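PDB 7DRG: PA0821 from Pseudomonas aeruginosa, which is probably the immunity protein (antitoxin) that protects the bacterium against a VRR-NUC domain effector of its type VI secretion system. Local coordinates for residues B[30-42]-B[116-128]. Residues are numbered along the deposited sequence; the frame is centred on the assembly and turned at random.
Sequences PEDYIGAVLCLRG and GKKSRDAGAWLFD
Arg120 lays its guanidinium flat over one face of the Tyr33 ring, the planes only 13° apart and the centres 4.0 Å from each other. With Arg120 CG anti to the backbone N (chi1 -167°) and the chain extended to NE, its CD lies over the same face in a CH-pi contact. Arg120 NH2 reaches on to Glu31 OE1 at 3.1 Å, a salt bridge whose hydrogen bond is weak and bent. Ser190 bonds Arg120 NE, and Asp194 and Asn193 bond Tyr33 OH. Next door, Asp121 joins the type I turn 118-121 to Ile34, just past the corner at 32-33: its OD1 accepts Ile34 N (2.9 Å, nearly straight) over one carboxylate face and, over the other, Lys118 NZ in a salt bridge, while its OD2 takes Lys118 N. Lys118 NZ also donates to Asp32 O. Ala122 then gives its N-H to Ile34 O at 2.9 Å and turns its methyl against Ala36 CA and Val37 CG1. Beyond Ala122 no hydrogen bond joins the segments; Val37 CG1 packs 3.3 Å from Gly123 C, and Val37 CG2 and Cys39 CB lie against Ala124 CB. The 109-114/126-131 connection thus follows the first half of strand 34-46; strand 144-151 pairs with both 34-46 and 126-131, and its Ser149 bonds Ala124 O.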
ATOM      1  N   PRO B  30      10.646  10.969   5.280  1.00 32.28           N
ATOM      2  CA  PRO B  30      10.633  10.692   6.720  1.00 28.01           C
ATOM      3  C   PRO B  30      11.293  11.795   7.526  1.00 38.17           C
ATOM      4  O   PRO B  30      12.248  12.441   7.087  1.00 37.36           O
ATOM      5  CB  PRO B  30      11.410   9.374   6.834  1.00 28.52           C
ATOM      6  CG  PRO B  30      12.146   9.223   5.519  1.00 36.05           C
ATOM      7  CD  PRO B  30      11.268   9.880   4.509  1.00 35.03           C
ATOM      8  N   GLU B  31      10.760  12.008   8.725  1.00 28.04           N
ATOM      9  CA  GLU B  31      11.292  12.970   9.677  1.00 29.66           C
ATOM     10  C   GLU B  31      11.686  12.244  10.955  1.00 35.06           C
ATOM     11  O   GLU B  31      11.397  11.060  11.140  1.00 31.19           O
ATOM     12  CB  GLU B  31      10.279  14.086   9.960  1.00 30.03           C
ATOM     13  CG  GLU B  31      10.128  15.044   8.794  1.00 40.05           C
ATOM     14  CD  GLU B  31       8.907  15.932   8.907  1.00 48.89           C
ATOM     15  OE1 GLU B  31       8.354  16.054  10.019  1.00 48.24           O
ATOM     16  OE2 GLU B  31       8.497  16.507   7.875  1.00 49.10           O
ATOM     17  N   ASP B  32      12.343  12.983  11.848  1.00 33.91           N
ATOM     18  CA  ASP B  32      13.043  12.393  12.990  1.00 38.57           C
ATOM     19  C   ASP B  32      12.105  12.177  14.184  1.00 31.61           C
ATOM     20  O   ASP B  32      12.340  12.660  15.288  1.00 33.92           O
ATOM     21  CB  ASP B  32      14.227  13.275  13.373  1.00 44.11           C
ATOM     22  CG  ASP B  32      15.223  12.565  14.266  1.00 56.40           C
ATOM     23  OD1 ASP B  32      15.179  11.318  14.329  1.00 59.52           O
ATOM     24  OD2 ASP B  32      16.044  13.255  14.907  1.00 64.31           O
ATOM     25  N   TYR B  33      11.028  11.427  13.950  1.00 30.05           N
ATOM     26  CA  TYR B  33      10.127  11.030  15.028  1.00 24.91           C
ATOM     27  C   TYR B  33       9.404   9.768  14.586  1.00 27.25           C
ATOM     28  O   TYR B  33       9.421   9.405  13.409  1.00 25.60           O
ATOM     29  CB  TYR B  33       9.130  12.145  15.395  1.00 29.37           C
ATOM     30  CG  TYR B  33       8.024  12.382  14.383  1.00 27.44           C
ATOM     31  CD1 TYR B  33       8.237  13.181  13.266  1.00 25.55           C
ATOM     32  CD2 TYR B  33       6.761  11.816  14.547  1.00 26.52           C
ATOM     33  CE1 TYR B  33       7.230  13.409  12.340  1.00 27.61           C
ATOM     34  CE2 TYR B  33       5.745  12.034  13.620  1.00 25.62           C
ATOM     35  CZ  TYR B  33       5.990  12.832  12.512  1.00 28.00           C
ATOM     36  OH  TYR B  33       5.003  13.062  11.574  1.00 27.36           O
ATOM     37  N   ILE B  34       8.773   9.091  15.542  1.00 23.40           N
ATOM     38  CA  ILE B  34       8.006   7.883  15.255  1.00 23.10           C
ATOM     39  C   ILE B  34       6.577   8.307  14.931  1.00 21.87           C
ATOM     40  O   ILE B  34       5.855   8.797  15.802  1.00 22.05           O
ATOM     41  CB  ILE B  34       8.040   6.898  16.429  1.00 24.67           C
ATOM     42  CG1 ILE B  34       9.485   6.524  16.772  1.00 27.80           C
ATOM     43  CG2 ILE B  34       7.202   5.666  16.100  1.00 23.45           C
ATOM     44  CD1 ILE B  34       9.612   5.683  18.034  1.00 31.20           C
ATOM     45  N   GLY B  35       6.164   8.115  13.677  1.00 21.85           N
ATOM     46  CA  GLY B  35       4.843   8.557  13.265  1.00 19.37           C
ATOM     47  C   GLY B  35       3.723   7.588  13.586  1.00 19.03           C
ATOM     48  O   GLY B  35       2.573   8.005  13.753  1.00 20.05           O
ATOM     49  N   ALA B  36       4.041   6.300  13.632  1.00 18.88           N
ATOM     50  CA  ALA B  36       3.006   5.279  13.861  1.00 19.00           C
ATOM     51  C   ALA B  36       3.610   4.041  14.515  1.00 23.40           C
ATOM     52  O   ALA B  36       4.690   3.696  14.184  1.00 21.72           O
ATOM     53  CB  ALA B  36       2.346   4.923  12.550  1.00 18.53           C
ATOM     54  N   VAL B  37       2.867   3.411  15.415  1.00 17.42           N
ATOM     55  CA  VAL B  37       3.368   2.155  16.021  1.00 19.66           C
ATOM     56  C   VAL B  37       2.208   1.169  16.079  1.00 17.76           C
ATOM     57  O   VAL B  37       1.159   1.536  16.492  1.00 17.99           O
ATOM     58  CB  VAL B  37       4.051   2.354  17.380  1.00 25.87           C
ATOM     59  CG1 VAL B  37       3.145   3.018  18.377  1.00 26.75           C
ATOM     60  CG2 VAL B  37       4.587   1.043  17.930  1.00 28.38           C
ATOM     61  N   LEU B  38       2.452  -0.032  15.593  1.00 18.74           N
ATOM     62  CA  LEU B  38       1.434  -1.092  15.591  1.00 16.00           C
ATOM     63  C   LEU B  38       1.301  -1.634  17.011  1.00 17.53           C
ATOM     64  O   LEU B  38       2.282  -1.989  17.599  1.00 19.65           O
ATOM     65  CB  LEU B  38       1.827  -2.189  14.599  1.00 18.80           C
ATOM     66  CG  LEU B  38       0.779  -3.263  14.333  1.00 23.99           C
ATOM     67  CD1 LEU B  38      -0.528  -2.700  13.811  1.00 21.81           C
ATOM     68  CD2 LEU B  38       1.316  -4.332  13.414  1.00 28.43           C
ATOM     69  N   CYS B  39       0.077  -1.668  17.499  1.00 17.41           N
ATOM     70  CA  CYS B  39      -0.149  -2.127  18.860  1.00 16.30           C
ATOM     71  C   CYS B  39      -1.510  -2.811  18.937  1.00 15.70           C
ATOM     72  O   CYS B  39      -2.227  -2.941  17.939  1.00 17.57           O
ATOM     73  CB  CYS B  39      -0.035  -0.955  19.841  1.00 18.55           C
ATOM     74  SG  CYS B  39      -1.258   0.330  19.528  1.00 21.64           S
ATOM     75  N   LEU B  40      -1.847  -3.279  20.136  1.00 15.57           N
ATOM     76  CA  LEU B  40      -3.154  -3.859  20.417  1.00 14.09           C
ATOM     77  C   LEU B  40      -3.984  -2.794  21.126  1.00 14.74           C
ATOM     78  O   LEU B  40      -3.720  -2.468  22.288  1.00 17.74           O
ATOM     79  CB  LEU B  40      -3.001  -5.111  21.271  1.00 17.38           C
ATOM     80  CG  LEU B  40      -4.273  -5.749  21.822  1.00 17.64           C
ATOM     81  CD1 LEU B  40      -5.266  -6.024  20.711  1.00 19.43           C
ATOM     82  CD2 LEU B  40      -3.896  -7.038  22.553  1.00 20.48           C
ATOM     83  N   ARG B  41      -4.992  -2.268  20.436  1.00 14.34           N
ATOM     84  CA  ARG B  41      -5.764  -1.132  20.919  1.00 14.55           C
ATOM     85  C   ARG B  41      -7.227  -1.507  21.087  1.00 14.94           C
ATOM     86  O   ARG B  41      -7.796  -2.229  20.257  1.00 15.51           O
ATOM     87  CB  ARG B  41      -5.650   0.054  19.958  1.00 15.43           C
ATOM     88  CG  ARG B  41      -6.257   1.354  20.485  1.00 15.23           C
ATOM     89  CD  ARG B  41      -5.895   2.528  19.557  1.00 15.70           C
ATOM     90  NE  ARG B  41      -6.638   2.504  18.299  1.00 18.10           N
ATOM     91  CZ  ARG B  41      -6.309   3.268  17.256  1.00 22.25           C
ATOM     92  NH1 ARG B  41      -5.256   4.062  17.344  1.00 24.12           N
ATOM     93  NH2 ARG B  41      -7.022   3.238  16.140  1.00 22.07           N
ATOM     94  N   GLY B  42      -7.828  -1.005  22.160  1.00 15.25           N
ATOM     95  CA  GLY B  42      -9.257  -1.150  22.391  1.00 16.17           C
ATOM     96  C   GLY B  42      -9.922   0.211  22.391  1.00 13.35           C
ATOM     97  O   GLY B  42      -9.350   1.189  22.878  1.00 15.02           O
ATOM     98  N   GLY B 116       5.534   7.439  24.078  1.00 21.11           N
ATOM     99  CA  GLY B 116       6.598   7.811  23.160  1.00 23.26           C
ATOM    100  C   GLY B 116       7.779   8.413  23.902  1.00 24.91           C
ATOM    101  O   GLY B 116       7.615   9.125  24.893  1.00 23.62           O
ATOM    102  N   LYS B 117       8.990   8.133  23.412  1.00 23.50           N
ATOM    103  CA  LYS B 117      10.172   8.735  24.027  1.00 28.26           C
ATOM    104  C   LYS B 117      10.119  10.256  23.937  1.00 26.45           C
ATOM    105  O   LYS B 117      10.260  10.959  24.946  1.00 28.80           O
ATOM    106  CB  LYS B 117      11.449   8.204  23.373  1.00 34.69           C
ATOM    107  CG  LYS B 117      12.713   8.776  24.000  1.00 46.58           C
ATOM    108  CD  LYS B 117      13.978   8.220  23.370  1.00 52.95           C
ATOM    109  CE  LYS B 117      15.203   8.989  23.857  1.00 58.56           C
ATOM    110  NZ  LYS B 117      15.301   9.024  25.347  1.00 64.49           N
ATOM    111  N   LYS B 118       9.932  10.782  22.734  1.00 26.58           N
ATOM    112  CA  LYS B 118       9.631  12.192  22.549  1.00 27.97           C
ATOM    113  C   LYS B 118       8.121  12.392  22.600  1.00 25.85           C
ATOM    114  O   LYS B 118       7.354  11.486  22.277  1.00 25.50           O
ATOM    115  CB  LYS B 118      10.199  12.683  21.218  1.00 32.25           C
ATOM    116  CG  LYS B 118      11.690  12.400  21.071  1.00 35.50           C
ATOM    117  CD  LYS B 118      12.343  13.248  19.989  1.00 47.26           C
ATOM    118  CE  LYS B 118      12.387  12.522  18.659  1.00 47.76           C
ATOM    119  NZ  LYS B 118      11.037  12.349  18.071  1.00 55.47           N
ATOM    120  N   SER B 119       7.693  13.579  23.042  1.00 26.36           N
ATOM    121  CA  SER B 119       6.259  13.837  23.126  1.00 24.23           C
ATOM    122  C   SER B 119       5.586  13.727  21.760  1.00 27.14           C
ATOM    123  O   SER B 119       4.384  13.441  21.690  1.00 30.38           O
ATOM    124  CB  SER B 119       6.000  15.218  23.746  1.00 23.84           C
ATOM    125  OG  SER B 119       6.539  16.252  22.931  1.00 28.79           O
ATOM    126  N   ARG B 120       6.347  13.924  20.681  1.00 25.76           N
ATOM    127  CA  ARG B 120       5.859  13.818  19.316  1.00 24.74           C
ATOM    128  C   ARG B 120       5.753  12.372  18.841  1.00 27.83           C
ATOM    129  O   ARG B 120       5.066  12.106  17.849  1.00 27.36           O
ATOM    130  CB  ARG B 120       6.799  14.609  18.400  1.00 31.42           C
ATOM    131  CG  ARG B 120       6.303  14.869  16.995  1.00 38.52           C
ATOM    132  CD  ARG B 120       7.377  15.605  16.225  1.00 38.62           C
ATOM    133  NE  ARG B 120       6.939  15.992  14.890  1.00 45.37           N
ATOM    134  CZ  ARG B 120       7.748  16.512  13.977  1.00 46.95           C
ATOM    135  NH1 ARG B 120       9.030  16.694  14.264  1.00 48.51           N
ATOM    136  NH2 ARG B 120       7.279  16.841  12.781  1.00 52.14           N
ATOM    137  N   ASP B 121       6.418  11.440  19.519  1.00 24.60           N
ATOM    138  CA  ASP B 121       6.449  10.050  19.080  1.00 24.88           C
ATOM    139  C   ASP B 121       5.138   9.337  19.381  1.00 22.64           C
ATOM    140  O   ASP B 121       4.592   9.446  20.483  1.00 22.76           O
ATOM    141  CB  ASP B 121       7.572   9.279  19.773  1.00 22.83           C
ATOM    142  CG  ASP B 121       8.953   9.654  19.286  1.00 32.23           C
ATOM    143  OD1 ASP B 121       9.076  10.192  18.164  1.00 30.23           O
ATOM    144  OD2 ASP B 121       9.921   9.382  20.033  1.00 31.33           O
ATOM    145  N   ALA B 122       4.663   8.564  18.407  1.00 22.03           N
ATOM    146  CA  ALA B 122       3.678   7.530  18.700  1.00 19.06           C
ATOM    147  C   ALA B 122       4.269   6.521  19.672  1.00 21.88           C
ATOM    148  O   ALA B 122       5.461   6.212  19.622  1.00 22.64           O
ATOM    149  CB  ALA B 122       3.241   6.825  17.415  1.00 19.31           C
ATOM    150  N   GLY B 123       3.429   6.023  20.581  1.00 21.66           N
ATOM    151  CA  GLY B 123       3.855   5.024  21.534  1.00 23.89           C
ATOM    152  C   GLY B 123       2.851   3.889  21.593  1.00 21.05           C
ATOM    153  O   GLY B 123       1.676   4.052  21.263  1.00 22.32           O
ATOM    154  N   ALA B 124       3.339   2.728  22.030  1.00 16.62           N
ATOM    155  CA  ALA B 124       2.521   1.521  22.028  1.00 16.72           C
ATOM    156  C   ALA B 124       1.629   1.391  23.256  1.00 18.46           C
ATOM    157  O   ALA B 124       0.667   0.621  23.213  1.00 18.44           O
ATOM    158  CB  ALA B 124       3.417   0.286  21.905  1.00 21.74           C
ATOM    159  N   TRP B 125       1.911   2.124  24.329  1.00 17.25           N
ATOM    160  CA  TRP B 125       1.042   2.191  25.496  1.00 17.05           C
ATOM    161  C   TRP B 125       0.215   3.465  25.402  1.00 19.17           C
ATOM    162  O   TRP B 125       0.767   4.542  25.154  1.00 21.64           O
ATOM    163  CB  TRP B 125       1.845   2.210  26.798  1.00 18.51           C
ATOM    164  CG  TRP B 125       2.654   0.978  27.098  1.00 16.65           C
ATOM    165  CD1 TRP B 125       3.953   0.752  26.765  1.00 23.07           C
ATOM    166  CD2 TRP B 125       2.224  -0.168  27.849  1.00 20.84           C
ATOM    167  NE1 TRP B 125       4.358  -0.473  27.243  1.00 23.58           N
ATOM    168  CE2 TRP B 125       3.315  -1.057  27.910  1.00 21.41           C
ATOM    169  CE3 TRP B 125       1.023  -0.531  28.460  1.00 19.70           C
ATOM    170  CZ2 TRP B 125       3.240  -2.290  28.559  1.00 22.51           C
ATOM    171  CZ3 TRP B 125       0.949  -1.756  29.110  1.00 23.68           C
ATOM    172  CH2 TRP B 125       2.054  -2.618  29.153  1.00 25.02           C
ATOM    173  N   LEU B 126      -1.094   3.343  25.596  1.00 17.18           N
ATOM    174  CA  LEU B 126      -2.003   4.472  25.435  1.00 15.90           C
ATOM    175  C   LEU B 126      -3.160   4.339  26.411  1.00 17.39           C
ATOM    176  O   LEU B 126      -3.674   3.237  26.622  1.00 16.26           O
ATOM    177  CB  LEU B 126      -2.552   4.538  24.007  1.00 18.02           C
ATOM    178  CG  LEU B 126      -3.677   5.543  23.756  1.00 20.08           C
ATOM    179  CD1 LEU B 126      -3.088   6.928  23.608  1.00 22.87           C
ATOM    180  CD2 LEU B 126      -4.508   5.153  22.534  1.00 24.60           C
ATOM    181  N   PHE B 127      -3.574   5.462  26.999  1.00 15.78           N
ATOM    182  CA  PHE B 127      -4.846   5.527  27.714  1.00 16.29           C
ATOM    183  C   PHE B 127      -5.411   6.909  27.431  1.00 15.45           C
ATOM    184  O   PHE B 127      -4.840   7.905  27.874  1.00 16.69           O
ATOM    185  CB  PHE B 127      -4.661   5.291  29.215  1.00 18.11           C
ATOM    186  CG  PHE B 127      -5.949   5.104  29.975  1.00 15.51           C
ATOM    187  CD1 PHE B 127      -6.623   6.198  30.510  1.00 18.11           C
ATOM    188  CD2 PHE B 127      -6.472   3.835  30.189  1.00 17.52           C
ATOM    189  CE1 PHE B 127      -7.796   6.032  31.235  1.00 21.11           C
ATOM    190  CE2 PHE B 127      -7.652   3.669  30.930  1.00 16.47           C
ATOM    191  CZ  PHE B 127      -8.311   4.756  31.433  1.00 17.75           C
ATOM    192  N   ASP B 128      -6.516   6.969  26.691  1.00 14.73           N
ATOM    193  CA  ASP B 128      -7.013   8.223  26.132  1.00 15.64           C
ATOM    194  C   ASP B 128      -8.493   8.365  26.460  1.00 19.67           C
ATOM    195  O   ASP B 128      -9.307   7.566  25.987  1.00 19.16           O
ATOM    196  CB  ASP B 128      -6.785   8.230  24.614  1.00 16.76           C
ATOM    197  CG  ASP B 128      -7.136   9.549  23.950  1.00 32.21           C
ATOM    198  OD1 ASP B 128      -7.745  10.434  24.579  1.00 37.07           O
ATOM    199  OD2 ASP B 128      -6.787   9.692  22.762  1.00 37.67           O
TER
HETATM  200  O   HOH W   1      11.008  15.811  15.923  1.00 51.75           O